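Local coordinates for protein N-acetylmuramoyl-L-alanine amidase (PDB 7AGM) that probably hydrolyses, with a bound zinc ion, the amide link between N-acetylmuramic acid and L-alanine in peptidoglycan, at residues A[16-21]-A[89-94]; A[51-56]-A[79-84]; A[118-123]-A[137-142]; A[147-152]-A[208-213]. One frame throughout, in Å; residues are numbered along the deposited sequence. Where two conformers were deposited one is given.

Interaction 1 of 4, residues A[16-21]-A[89-94]; sequences GHNGAN and DERAAM. With ZN (zinc ion), chain C.
Arg91 reaches from helix 88-98 to the zinc-binding loop and meets His17 and Asn18 with one nitrogen. Its chain is extended from CG to NE, which carries the guanidinium from the helix to the loop. NH2 donates to the carbonyl oxygen of His17, Arg91 NH2 to His17 O being 2.9 Å. The N-H...O angle of 155° is fairly straight, yet the donor sits well above the carbonyl plane and not on a lone pair. The same Arg91 NH2 lies 2.8 Å from Asn18 OD1, which meets the guanidinium edge in its plane; the bent hydrogen angle makes this second bond weak. Amide and guanidinium are turned 34° against each other. On its far side the Asn18 amide gives ND2 to Asn21 OD1 at 3.1 Å, tying it to its own loop. Near the start of the segment, Gly16 CA approaches Arg91 NH1 obliquely at 3.9 Å. The arginine is held further by a salt bridge to Asp14 and by the carbonyls of Pro15 and Pro86. The His17 side chain leaves the backbone away from the helix; its NE2 binds zinc at 2.1 Å, with Glu52 and His107 as the other protein ligands, while ND1 donates to Glu41 O. Arg91 is therefore a second-shell residue: it grips the backbone of the zinc ligand, its buried charge probably balanced by the salt bridge to Asp14, and leaves the imidazole to the metal.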
loop_
_atom_site.group_PDB
_atom_site.type_symbol
_atom_site.label_atom_id
_atom_site.label_comp_id
_atom_site.label_asym_id
_atom_site.label_seq_id
_atom_site.Cartn_x
_atom_site.Cartn_y
_atom_site.Cartn_z
ATOM N N GLY A 16 4.626 1.439 -4.019
ATOM C CA GLY A 16 5.161 2.735 -3.638
ATOM C C GLY A 16 6.504 3.029 -4.288
ATOM O O GLY A 16 7.326 2.131 -4.516
ATOM N N HIS A 17 6.705 4.312 -4.607
ATOM C CA HIS A 17 7.962 4.902 -5.062
ATOM C C HIS A 17 8.268 4.555 -6.511
ATOM O O HIS A 17 7.446 3.919 -7.173
ATOM C CB HIS A 17 9.104 4.589 -4.089
ATOM C CG HIS A 17 8.743 4.887 -2.671
ATOM N ND1 HIS A 17 8.774 6.162 -2.149
ATOM C CD2 HIS A 17 8.283 4.084 -1.682
ATOM C CE1 HIS A 17 8.370 6.129 -0.891
ATOM N NE2 HIS A 17 8.056 4.883 -0.586
ATOM N N ASN A 18 9.420 5.001 -7.019
ATOM C CA ASN A 18 9.809 4.795 -8.408
ATOM C C ASN A 18 11.087 3.974 -8.468
ATOM O O ASN A 18 11.908 4.009 -7.548
ATOM C CB ASN A 18 10.146 6.113 -9.124
ATOM C CG ASN A 18 9.087 7.178 -8.962
ATOM O OD1 ASN A 18 7.887 6.903 -8.975
ATOM N ND2 ASN A 18 9.535 8.422 -8.835
ATOM N N GLY A 19 11.273 3.278 -9.592
ATOM C CA GLY A 19 12.518 2.566 -9.823
ATOM C C GLY A 19 13.692 3.467 -10.140
ATOM O O GLY A 19 14.842 3.024 -10.056
ATOM N N ALA A 20 13.428 4.717 -10.517
ATOM C CA ALA A 20 14.475 5.708 -10.696
ATOM C C ALA A 20 13.880 7.080 -10.426
ATOM O O ALA A 20 12.680 7.297 -10.616
ATOM C CB ALA A 20 15.072 5.651 -12.103
ATOM N N ASN A 21 14.726 8.000 -9.970
ATOM C CA ASN A 21 14.285 9.339 -9.609
ATOM C C ASN A 21 15.155 10.383 -10.291
ATOM O O ASN A 21 16.330 10.144 -10.584
ATOM C CB ASN A 21 14.316 9.563 -8.093
ATOM C CG ASN A 21 13.332 8.683 -7.358
ATOM O OD1 ASN A 21 12.143 8.997 -7.271
ATOM N ND2 ASN A 21 13.821 7.571 -6.826
ATOM N N ASP A 89 0.174 12.817 -5.896
ATOM C CA ASP A 89 -1.167 13.274 -6.252
ATOM C C ASP A 89 -1.663 12.587 -7.520
ATOM O O ASP A 89 -2.847 12.233 -7.620
ATOM C CB ASP A 89 -1.225 14.802 -6.364
ATOM C CG ASP A 89 -0.341 15.361 -7.470
ATOM O OD1 ASP A 89 0.702 14.751 -7.798
ATOM O OD2 ASP A 89 -0.675 16.448 -7.989
ATOM N N GLU A 90 -0.759 12.364 -8.483
ATOM C CA GLU A 90 -1.116 11.671 -9.718
ATOM C C GLU A 90 -1.542 10.228 -9.455
ATOM O O GLU A 90 -2.449 9.716 -10.117
ATOM C CB GLU A 90 0.056 11.725 -10.705
ATOM C CG GLU A 90 0.381 13.136 -11.195
ATOM C CD GLU A 90 1.623 13.218 -12.092
ATOM O OE1 GLU A 90 2.549 12.388 -11.952
ATOM O OE2 GLU A 90 1.673 14.132 -12.942
ATOM N N ARG A 91 -0.897 9.548 -8.503
ATOM C CA ARG A 91 -1.313 8.184 -8.181
ATOM C C ARG A 91 -2.735 8.148 -7.625
ATOM O O ARG A 91 -3.509 7.228 -7.932
ATOM C CB ARG A 91 -0.310 7.536 -7.224
ATOM C CG ARG A 91 1.085 7.374 -7.833
ATOM C CD ARG A 91 2.088 6.898 -6.813
ATOM N NE ARG A 91 3.432 6.863 -7.395
ATOM C CZ ARG A 91 4.258 5.814 -7.386
ATOM N NH1 ARG A 91 3.906 4.675 -6.800
ATOM N NH2 ARG A 91 5.456 5.916 -7.954
ATOM N N ALA A 92 -3.112 9.144 -6.816
ATOM C CA ALA A 92 -4.505 9.226 -6.377
ATOM C C ALA A 92 -5.440 9.532 -7.542
ATOM O O ALA A 92 -6.518 8.933 -7.650
ATOM C CB ALA A 92 -4.674 10.253 -5.252
ATOM N N ALA A 93 -5.033 10.431 -8.444
ATOM C CA ALA A 93 -5.867 10.751 -9.603
ATOM C C ALA A 93 -6.066 9.537 -10.509
ATOM O O ALA A 93 -7.174 9.298 -11.005
ATOM C CB ALA A 93 -5.262 11.917 -10.385
ATOM N N MET A 94 -5.008 8.751 -10.724
ATOM C CA MET A 94 -5.137 7.524 -11.509
ATOM C C MET A 94 -6.118 6.562 -10.859
ATOM O O MET A 94 -6.966 5.973 -11.539
ATOM C CB MET A 94 -3.775 6.852 -11.645
ATOM C CG MET A 94 -2.786 7.616 -12.493
ATOM S SD MET A 94 -1.148 6.847 -12.375
ATOM C CE MET A 94 -1.398 5.367 -13.360
HETATM ZN ZN ZN C . 7.118 4.067 1.121
HETATM O O HOH W 1 8.615 5.220 2.137
HETATM O O HOH W 2 6.385 6.070 1.767
HETATM O O HOH W 3 7.118 3.673 3.159
#

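Interaction 2 of 4, residues A[51-56]-A[79-84]; sequences PEHSFT and GNDNAL. With ZN (zinc ion), chain C.
Asp81 spreads its carboxylate between two successive side chains at the start of helix 52-69, His53 and Ser54. Its OD1 accepts the N-H of His53 ND1 in a short bond, with 2.6 Å between His53 ND1 and Asp81 OD1 and an N-H...O angle of 165°. The oxygen lies close to the imidazole plane, at the ring edge, but the nitrogen meets the carboxylate on the syn side and 30° out of its plane. The other oxygen uses its syn lone pair for the hydroxyl of Ser54, Ser54 OG donating to Asp81 OD2 at 2.8 Å. His53 CG stands between the backbone N and the carbonyl carbon (chi1 73°), which turns ND1 to segment 79-84. Arg78, earlier in the same loop, forms a salt bridge with Asp81 OD1 and also donates to the carbonyl oxygen of His53; this would ease the approach of those two acceptors, His53 O and Asp81 OD1 being 3.1 Å apart. The loop itself is shaped by an Asx turn, in which Asn82 N donates to Asn80 OD1 at 3.2 Å. One residue before His53, Glu52 binds zinc through OE2, and its OE1 accepts from water 1 at 2.8 Å, a water that is also on the metal. The contact thus fastens the first turn of helix 52-69, opened by Pro51 at the N-cap, to the loop between edge strand 73-76 and helix 88-98, at the protein surface beside the zinc site.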
loop_
_atom_site.group_PDB
_atom_site.type_symbol
_atom_site.label_atom_id
_atom_site.label_comp_id
_atom_site.label_asym_id
_atom_site.label_seq_id
_atom_site.Cartn_x
_atom_site.Cartn_y
_atom_site.Cartn_z
ATOM N N PRO A 51 16.318 -1.872 -2.044
ATOM C CA PRO A 51 15.442 -0.696 -1.957
ATOM C C PRO A 51 13.962 -1.021 -1.839
ATOM O O PRO A 51 13.447 -1.991 -2.404
ATOM C CB PRO A 51 15.711 0.027 -3.283
ATOM C CG PRO A 51 16.070 -1.064 -4.240
ATOM C CD PRO A 51 16.742 -2.156 -3.430
ATOM N N GLU A 52 13.278 -0.155 -1.080
ATOM C CA GLU A 52 11.829 -0.246 -0.942
ATOM C C GLU A 52 11.137 -0.358 -2.295
ATOM O O GLU A 52 10.205 -1.156 -2.458
ATOM C CB GLU A 52 11.294 0.968 -0.183
ATOM C CG GLU A 52 9.780 0.916 -0.014
ATOM C CD GLU A 52 9.220 2.127 0.695
ATOM O OE1 GLU A 52 10.018 2.987 1.126
ATOM O OE2 GLU A 52 7.977 2.230 0.813
ATOM N N HIS A 53 11.585 0.417 -3.287
ATOM C CA HIS A 53 10.865 0.437 -4.557
ATOM C C HIS A 53 10.871 -0.925 -5.244
ATOM O O HIS A 53 9.909 -1.265 -5.938
ATOM C CB HIS A 53 11.389 1.547 -5.473
ATOM C CG HIS A 53 12.737 1.277 -6.072
ATOM N ND1 HIS A 53 12.923 0.444 -7.156
ATOM C CD2 HIS A 53 13.961 1.771 -5.766
ATOM C CE1 HIS A 53 14.204 0.421 -7.481
ATOM N NE2 HIS A 53 14.856 1.222 -6.655
ATOM N N SER A 54 11.931 -1.723 -5.057
ATOM C CA SER A 54 11.948 -3.059 -5.647
ATOM C C SER A 54 11.087 -4.032 -4.850
ATOM O O SER A 54 10.393 -4.878 -5.435
ATOM C CB SER A 54 13.381 -3.572 -5.767
ATOM O OG SER A 54 14.131 -2.734 -6.633
ATOM N N PHE A 55 11.096 -3.910 -3.519
ATOM C CA PHE A 55 10.209 -4.730 -2.701
ATOM C C PHE A 55 8.750 -4.485 -3.063
ATOM O O PHE A 55 7.973 -5.435 -3.234
ATOM C CB PHE A 55 10.412 -4.443 -1.214
ATOM C CG PHE A 55 9.306 -4.999 -0.362
ATOM C CD1 PHE A 55 9.223 -6.358 -0.107
ATOM C CD2 PHE A 55 8.316 -4.168 0.147
ATOM C CE1 PHE A 55 8.189 -6.888 0.652
ATOM C CE2 PHE A 55 7.281 -4.684 0.910
ATOM C CZ PHE A 55 7.211 -6.042 1.172
ATOM N N THR A 56 8.344 -3.212 -3.150
ATOM C CA THR A 56 6.935 -2.938 -3.416
ATOM C C THR A 56 6.551 -3.391 -4.816
ATOM O O THR A 56 5.448 -3.907 -5.029
ATOM C CB THR A 56 6.625 -1.451 -3.236
ATOM O OG1 THR A 56 7.296 -0.688 -4.249
ATOM C CG2 THR A 56 7.032 -0.954 -1.836
ATOM N N GLY A 79 4.527 0.904 -14.299
ATOM C CA GLY A 79 4.685 -0.245 -15.166
ATOM C C GLY A 79 6.087 -0.811 -15.241
ATOM O O GLY A 79 6.341 -1.719 -16.039
ATOM N N ASN A 80 7.005 -0.295 -14.428
ATOM C CA ASN A 80 8.368 -0.814 -14.375
ATOM C C ASN A 80 8.976 -0.450 -13.026
ATOM O O ASN A 80 8.368 0.250 -12.209
ATOM C CB ASN A 80 9.227 -0.263 -15.517
ATOM C CG ASN A 80 9.353 1.248 -15.474
ATOM O OD1 ASN A 80 9.830 1.824 -14.486
ATOM N ND2 ASN A 80 8.931 1.901 -16.549
ATOM N N ASP A 81 10.207 -0.910 -12.814
ATOM C CA ASP A 81 10.957 -0.652 -11.593
ATOM C C ASP A 81 12.329 -0.063 -11.911
ATOM O O ASP A 81 13.274 -0.229 -11.141
ATOM C CB ASP A 81 11.081 -1.924 -10.751
ATOM C CG ASP A 81 11.600 -1.653 -9.355
ATOM O OD1 ASP A 81 11.141 -0.668 -8.749
ATOM O OD2 ASP A 81 12.464 -2.419 -8.868
ATOM N N ASN A 82 12.452 0.644 -13.036
ATOM C CA ASN A 82 13.744 1.219 -13.396
ATOM C C ASN A 82 13.644 2.621 -13.989
ATOM O O ASN A 82 14.637 3.110 -14.544
ATOM C CB ASN A 82 14.533 0.290 -14.339
ATOM C CG ASN A 82 13.872 0.132 -15.697
ATOM O OD1 ASN A 82 12.697 0.446 -15.871
ATOM N ND2 ASN A 82 14.633 -0.353 -16.673
ATOM N N ALA A 83 12.496 3.287 -13.882
ATOM C CA ALA A 83 12.332 4.617 -14.450
ATOM C C ALA A 83 11.400 5.431 -13.559
ATOM O O ALA A 83 10.851 4.930 -12.571
ATOM C CB ALA A 83 11.829 4.528 -15.896
ATOM N N LEU A 84 11.224 6.701 -13.917
ATOM C CA LEU A 84 10.359 7.584 -13.149
ATOM C C LEU A 84 8.931 7.049 -13.117
ATOM O O LEU A 84 8.453 6.431 -14.071
ATOM C CB LEU A 84 10.362 8.987 -13.758
ATOM C CG LEU A 84 11.624 9.825 -13.560
ATOM C CD1 LEU A 84 11.548 11.083 -14.406
ATOM C CD2 LEU A 84 11.797 10.175 -12.095
HETATM ZN ZN ZN C . 7.118 4.067 1.121
HETATM O O HOH W 1 8.615 5.220 2.137
HETATM O O HOH W 2 6.385 6.070 1.767
HETATM O O HOH W 3 7.118 3.673 3.159
#

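Interaction 3 of 4, residues A[118-123]-A[137-142]; sequences FHVLYS and QFAKVM
The Tyr122 ring meets the methyl of Ala139 obliquely, neither squarely over a face nor at an edge. The closest ring atom is CD1, with Tyr122 CD1 3.6 Å from Ala139 CB. With chi1 at 60°, CG lies between the backbone N and the carbonyl carbon, and the root of the ring stays close to the helix; the side chain also touches Pro164 of the neighbouring strand. Two residues earlier, Val120 divides its branches between successive turns of the helix. Its CG1 rests on Ala139, with 4.0 Å from Val120 CG1 to Ala139 CB, and its CG2 meets the Met142 chain at about a right angle, Val120 CG2 to Met142 CG measuring 3.9 Å. Met142 then bends at chi2 and chi3, and the side chain also packs against Val181. The contact across the two segments is wholly apolar. Strand 119-123 and helix 137-142 run antiparallel, their axes at 177° and 8.6 Å apart, the small Ala139 facing the strand. The helix belongs to the connection from strand 119-123 to its parallel neighbour 162-165, so this is the strand-helix packing of a beta-alpha-beta crossover, on one face of the mixed sheet of the amidase fold.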
loop_
_atom_site.group_PDB
_atom_site.type_symbol
_atom_site.label_atom_id
_atom_site.label_comp_id
_atom_site.label_asym_id
_atom_site.label_seq_id
_atom_site.Cartn_x
_atom_site.Cartn_y
_atom_site.Cartn_z
ATOM N N PHE A 118 3.853 -5.097 10.586
ATOM C CA PHE A 118 3.087 -4.327 9.608
ATOM C C PHE A 118 2.249 -3.237 10.275
ATOM O O PHE A 118 1.878 -3.323 11.451
ATOM C CB PHE A 118 2.156 -5.244 8.796
ATOM C CG PHE A 118 0.946 -5.716 9.568
ATOM C CD1 PHE A 118 -0.205 -4.929 9.645
ATOM C CD2 PHE A 118 0.960 -6.933 10.236
ATOM C CE1 PHE A 118 -1.308 -5.350 10.376
ATOM C CE2 PHE A 118 -0.146 -7.361 10.968
ATOM C CZ PHE A 118 -1.285 -6.561 11.033
ATOM N N HIS A 119 1.912 -2.215 9.493
ATOM C CA HIS A 119 0.824 -1.328 9.882
ATOM C C HIS A 119 0.044 -0.889 8.651
ATOM O O HIS A 119 0.594 -0.772 7.549
ATOM C CB HIS A 119 1.244 -0.184 10.848
ATOM C CG HIS A 119 2.244 0.786 10.295
ATOM N ND1 HIS A 119 3.540 0.434 9.977
ATOM C CD2 HIS A 119 2.156 2.121 10.072
ATOM C CE1 HIS A 119 4.193 1.500 9.547
ATOM N NE2 HIS A 119 3.376 2.538 9.596
ATOM N N VAL A 120 -1.262 -0.703 8.848
ATOM C CA VAL A 120 -2.199 -0.351 7.786
ATOM C C VAL A 120 -2.659 1.075 8.034
ATOM O O VAL A 120 -3.264 1.368 9.075
ATOM C CB VAL A 120 -3.397 -1.312 7.717
ATOM C CG1 VAL A 120 -4.350 -0.900 6.580
ATOM C CG2 VAL A 120 -2.921 -2.754 7.525
ATOM N N LEU A 121 -2.365 1.958 7.082
ATOM C CA LEU A 121 -2.699 3.372 7.178
ATOM C C LEU A 121 -4.009 3.655 6.459
ATOM O O LEU A 121 -4.296 3.084 5.402
ATOM C CB LEU A 121 -1.608 4.240 6.549
ATOM C CG LEU A 121 -0.230 4.338 7.216
ATOM C CD1 LEU A 121 0.530 3.004 7.258
ATOM C CD2 LEU A 121 0.590 5.406 6.505
ATOM N N TYR A 122 -4.794 4.568 7.025
ATOM C CA TYR A 122 -6.016 5.013 6.376
ATOM C C TYR A 122 -6.240 6.483 6.697
ATOM O O TYR A 122 -5.806 6.981 7.740
ATOM C CB TYR A 122 -7.220 4.152 6.777
ATOM C CG TYR A 122 -7.527 4.144 8.259
ATOM C CD1 TYR A 122 -6.838 3.309 9.132
ATOM C CD2 TYR A 122 -8.525 4.971 8.788
ATOM C CE1 TYR A 122 -7.130 3.304 10.494
ATOM C CE2 TYR A 122 -8.825 4.967 10.131
ATOM C CZ TYR A 122 -8.129 4.138 10.985
ATOM O OH TYR A 122 -8.458 4.170 12.324
ATOM N N SER A 123 -6.921 7.174 5.787
ATOM C CA SER A 123 -7.136 8.607 5.934
ATOM C C SER A 123 -8.001 8.914 7.147
ATOM O O SER A 123 -9.112 8.394 7.288
ATOM C CB SER A 123 -7.807 9.170 4.683
ATOM O OG SER A 123 -7.964 10.576 4.819
ATOM N N GLN A 137 -13.447 0.164 7.327
ATOM C CA GLN A 137 -13.711 -1.269 7.319
ATOM C C GLN A 137 -12.618 -2.025 6.569
ATOM O O GLN A 137 -12.171 -3.095 7.012
ATOM C CB GLN A 137 -15.083 -1.538 6.703
ATOM C CG GLN A 137 -16.228 -0.934 7.520
ATOM C CD GLN A 137 -17.540 -0.885 6.759
ATOM O OE1 GLN A 137 -17.626 -1.330 5.615
ATOM N NE2 GLN A 137 -18.568 -0.335 7.393
ATOM N N PHE A 138 -12.182 -1.490 5.426
ATOM C CA PHE A 138 -11.107 -2.116 4.659
ATOM C C PHE A 138 -9.836 -2.210 5.499
ATOM O O PHE A 138 -9.184 -3.262 5.538
ATOM C CB PHE A 138 -10.870 -1.265 3.410
ATOM C CG PHE A 138 -10.013 -1.915 2.338
ATOM C CD1 PHE A 138 -9.610 -3.254 2.406
ATOM C CD2 PHE A 138 -9.608 -1.157 1.245
ATOM C CE1 PHE A 138 -8.820 -3.820 1.387
ATOM C CE2 PHE A 138 -8.811 -1.710 0.236
ATOM C CZ PHE A 138 -8.426 -3.047 0.311
ATOM N N ALA A 139 -9.485 -1.127 6.205
ATOM C CA ALA A 139 -8.287 -1.154 7.038
ATOM C C ALA A 139 -8.363 -2.279 8.064
ATOM O O ALA A 139 -7.383 -3.001 8.276
ATOM C CB ALA A 139 -8.071 0.199 7.714
ATOM N N LYS A 140 -9.537 -2.474 8.668
ATOM C CA LYS A 140 -9.683 -3.517 9.677
ATOM C C LYS A 140 -9.580 -4.908 9.062
ATOM O O LYS A 140 -8.910 -5.786 9.618
ATOM C CB LYS A 140 -11.006 -3.337 10.423
ATOM C CG LYS A 140 -11.111 -2.017 11.175
ATOM C CD LYS A 140 -12.414 -1.915 11.954
ATOM C CE LYS A 140 -12.485 -0.610 12.730
ATOM N NZ LYS A 140 -13.729 -0.503 13.538
ATOM N N VAL A 141 -10.234 -5.134 7.916
ATOM C CA VAL A 141 -10.143 -6.438 7.262
ATOM C C VAL A 141 -8.698 -6.730 6.867
ATOM O O VAL A 141 -8.191 -7.847 7.056
ATOM C CB VAL A 141 -11.079 -6.487 6.039
ATOM C CG1 VAL A 141 -10.886 -7.789 5.276
ATOM C CG2 VAL A 141 -12.550 -6.304 6.448
ATOM N N MET A 142 -8.013 -5.728 6.315
ATOM C CA MET A 142 -6.624 -5.913 5.902
ATOM C C MET A 142 -5.730 -6.214 7.100
ATOM O O MET A 142 -4.920 -7.151 7.073
ATOM C CB MET A 142 -6.139 -4.664 5.172
ATOM C CG MET A 142 -4.694 -4.761 4.686
ATOM S SD MET A 142 -4.438 -5.998 3.396
ATOM C CE MET A 142 -5.139 -5.154 1.979
#

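Interaction 4 of 4, residues A[147-152]-A[208-213]; sequences AASGIP and IVRGIA
A Schellman motif ends helix 134-148, where Ala148, the last helical residue, and Ser149, which follows it, face Arg210 on helix 198-219. The helical backbone angles break off at Gly150. Its positive phi of 90° takes the chain out of the helix, and two backbone bonds reach back into the last turn, one of them from Gly150 N to Ala147 O at 3.1 Å. The contact with the second helix is slight and rests on the long side chain of Arg210, which crosses from its helix to the C-terminal end of the other. A bend at chi3 (66°) folds the otherwise extended chain and turns the guanidinium over the helix terminus. Its NH1 lies 3.5 Å from Ser149 OG, approached obliquely to the guanidinium plane, and its NH2 is 4.3 Å from Ala148 CB, a loose touch with a methyl. Ser149 was modelled in two conformers, so the position of its hydroxyl relative to Arg210 is tentative. In the conformer described, OG lies beside its own backbone N (chi1 -58°) and makes a hydrogen bond with the carbonyl oxygen of Gln145 one turn back. Beneath this surface layer, Ile151 of the same turn packs on Tyr204 and Ala207, while Ile208 and Ile212 meet Met142, so the two helices also join through apolar side chains below. The positive guanidinium sits by the C-terminal end of helix 134-148, which would probably be favourable toward the helix dipole, in an exposed contact that buries little surface.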
loop_
_atom_site.group_PDB
_atom_site.type_symbol
_atom_site.label_atom_id
_atom_site.label_comp_id
_atom_site.label_asym_id
_atom_site.label_seq_id
_atom_site.Cartn_x
_atom_site.Cartn_y
_atom_site.Cartn_z
ATOM N N ALA A 147 -2.513 -10.066 10.176
ATOM C CA ALA A 147 -2.233 -10.662 11.478
ATOM C C ALA A 147 -2.583 -12.144 11.518
ATOM O O ALA A 147 -1.887 -12.928 12.178
ATOM C CB ALA A 147 -2.978 -9.899 12.573
ATOM N N ALA A 148 -3.642 -12.550 10.810
ATOM C CA ALA A 148 -4.009 -13.961 10.777
ATOM C C ALA A 148 -2.940 -14.786 10.084
ATOM O O ALA A 148 -2.776 -15.972 10.395
ATOM C CB ALA A 148 -5.357 -14.146 10.076
ATOM N N SER A 149 -2.199 -14.171 9.163
ATOM C CA SER A 149 -1.128 -14.819 8.418
ATOM C C SER A 149 0.158 -14.953 9.224
ATOM O O SER A 149 1.146 -15.476 8.697
ATOM C CB SER A 149 -0.860 -14.053 7.117
ATOM O OG SER A 149 -2.027 -13.964 6.307
ATOM N N GLY A 150 0.175 -14.500 10.477
ATOM C CA GLY A 150 1.334 -14.649 11.332
ATOM C C GLY A 150 2.327 -13.513 11.257
ATOM O O GLY A 150 3.327 -13.539 11.985
ATOM N N ILE A 151 2.090 -12.523 10.403
ATOM C CA ILE A 151 2.932 -11.333 10.350
ATOM C C ILE A 151 2.551 -10.477 11.551
ATOM O O ILE A 151 1.379 -10.107 11.685
ATOM C CB ILE A 151 2.722 -10.564 9.039
ATOM C CG1 ILE A 151 2.939 -11.481 7.837
ATOM C CG2 ILE A 151 3.639 -9.346 8.982
ATOM C CD1 ILE A 151 2.341 -10.933 6.566
ATOM N N PRO A 152 3.478 -10.138 12.440
ATOM C CA PRO A 152 3.091 -9.411 13.651
ATOM C C PRO A 152 2.701 -7.983 13.317
ATOM O O PRO A 152 3.298 -7.359 12.433
ATOM C CB PRO A 152 4.365 -9.447 14.509
ATOM C CG PRO A 152 5.470 -9.574 13.530
ATOM C CD PRO A 152 4.931 -10.412 12.395
ATOM N N ILE A 208 -1.896 -9.908 1.767
ATOM C CA ILE A 208 -2.569 -8.741 1.204
ATOM C C ILE A 208 -3.756 -9.165 0.342
ATOM O O ILE A 208 -4.837 -8.565 0.413
ATOM C CB ILE A 208 -1.558 -7.857 0.447
ATOM C CG1 ILE A 208 -0.540 -7.279 1.442
ATOM C CG2 ILE A 208 -2.292 -6.770 -0.363
ATOM C CD1 ILE A 208 0.635 -6.556 0.782
ATOM N N VAL A 209 -3.582 -10.218 -0.466
ATOM C CA VAL A 209 -4.674 -10.716 -1.301
ATOM C C VAL A 209 -5.857 -11.167 -0.450
ATOM O O VAL A 209 -7.016 -10.886 -0.784
ATOM C CB VAL A 209 -4.171 -11.835 -2.236
ATOM C CG1 VAL A 209 -5.338 -12.534 -2.909
ATOM C CG2 VAL A 209 -3.226 -11.264 -3.282
ATOM N N ARG A 210 -5.594 -11.855 0.665
ATOM C CA ARG A 210 -6.688 -12.249 1.552
ATOM C C ARG A 210 -7.426 -11.029 2.086
ATOM O O ARG A 210 -8.659 -11.028 2.177
ATOM C CB ARG A 210 -6.161 -13.099 2.708
ATOM C CG ARG A 210 -5.703 -14.489 2.298
ATOM C CD ARG A 210 -5.075 -15.237 3.466
ATOM N NE ARG A 210 -6.043 -15.525 4.520
ATOM C CZ ARG A 210 -5.740 -16.082 5.690
ATOM N NH1 ARG A 210 -4.486 -16.414 5.968
ATOM N NH2 ARG A 210 -6.694 -16.306 6.585
ATOM N N GLY A 211 -6.685 -9.980 2.451
ATOM C CA GLY A 211 -7.327 -8.738 2.865
ATOM C C GLY A 211 -8.190 -8.129 1.773
ATOM O O GLY A 211 -9.315 -7.682 2.027
ATOM N N ILE A 212 -7.663 -8.071 0.547
ATOM C CA ILE A 212 -8.412 -7.499 -0.572
ATOM C C ILE A 212 -9.660 -8.320 -0.857
ATOM O O ILE A 212 -10.768 -7.776 -0.973
ATOM C CB ILE A 212 -7.518 -7.374 -1.820
ATOM C CG1 ILE A 212 -6.377 -6.396 -1.544
ATOM C CG2 ILE A 212 -8.356 -6.952 -3.036
ATOM C CD1 ILE A 212 -5.368 -6.312 -2.698
ATOM N N ALA A 213 -9.501 -9.642 -0.980
ATOM C CA ALA A 213 -10.631 -10.506 -1.310
ATOM C C ALA A 213 -11.692 -10.467 -0.218
ATOM O O ALA A 213 -12.896 -10.446 -0.514
ATOM C CB ALA A 213 -10.149 -11.936 -1.543
#

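Interactions 1 and 3 are buried, whereas 2 and 4 lie at the surface. Interactions 1 and 2 share the zinc site: each contributes one metal ligand, they have the three metal-bound waters in common, and they touch directly where Gly16 O and Thr56 OG1 approach to 2.8 Å, probably as a hydrogen bond. Both are polar: a guanidinium on a carbonyl and an amide in interaction 1, a carboxylate shared by imidazole and hydroxyl in interaction 2. Interactions 3 and 4 both use helix 134-148, the first along its body by apolar packing and the second at its C-terminal end by a slight contact of an arginine with a serine and an alanine; Phe118 N and Pro152 O, 3.0 Å apart, link them.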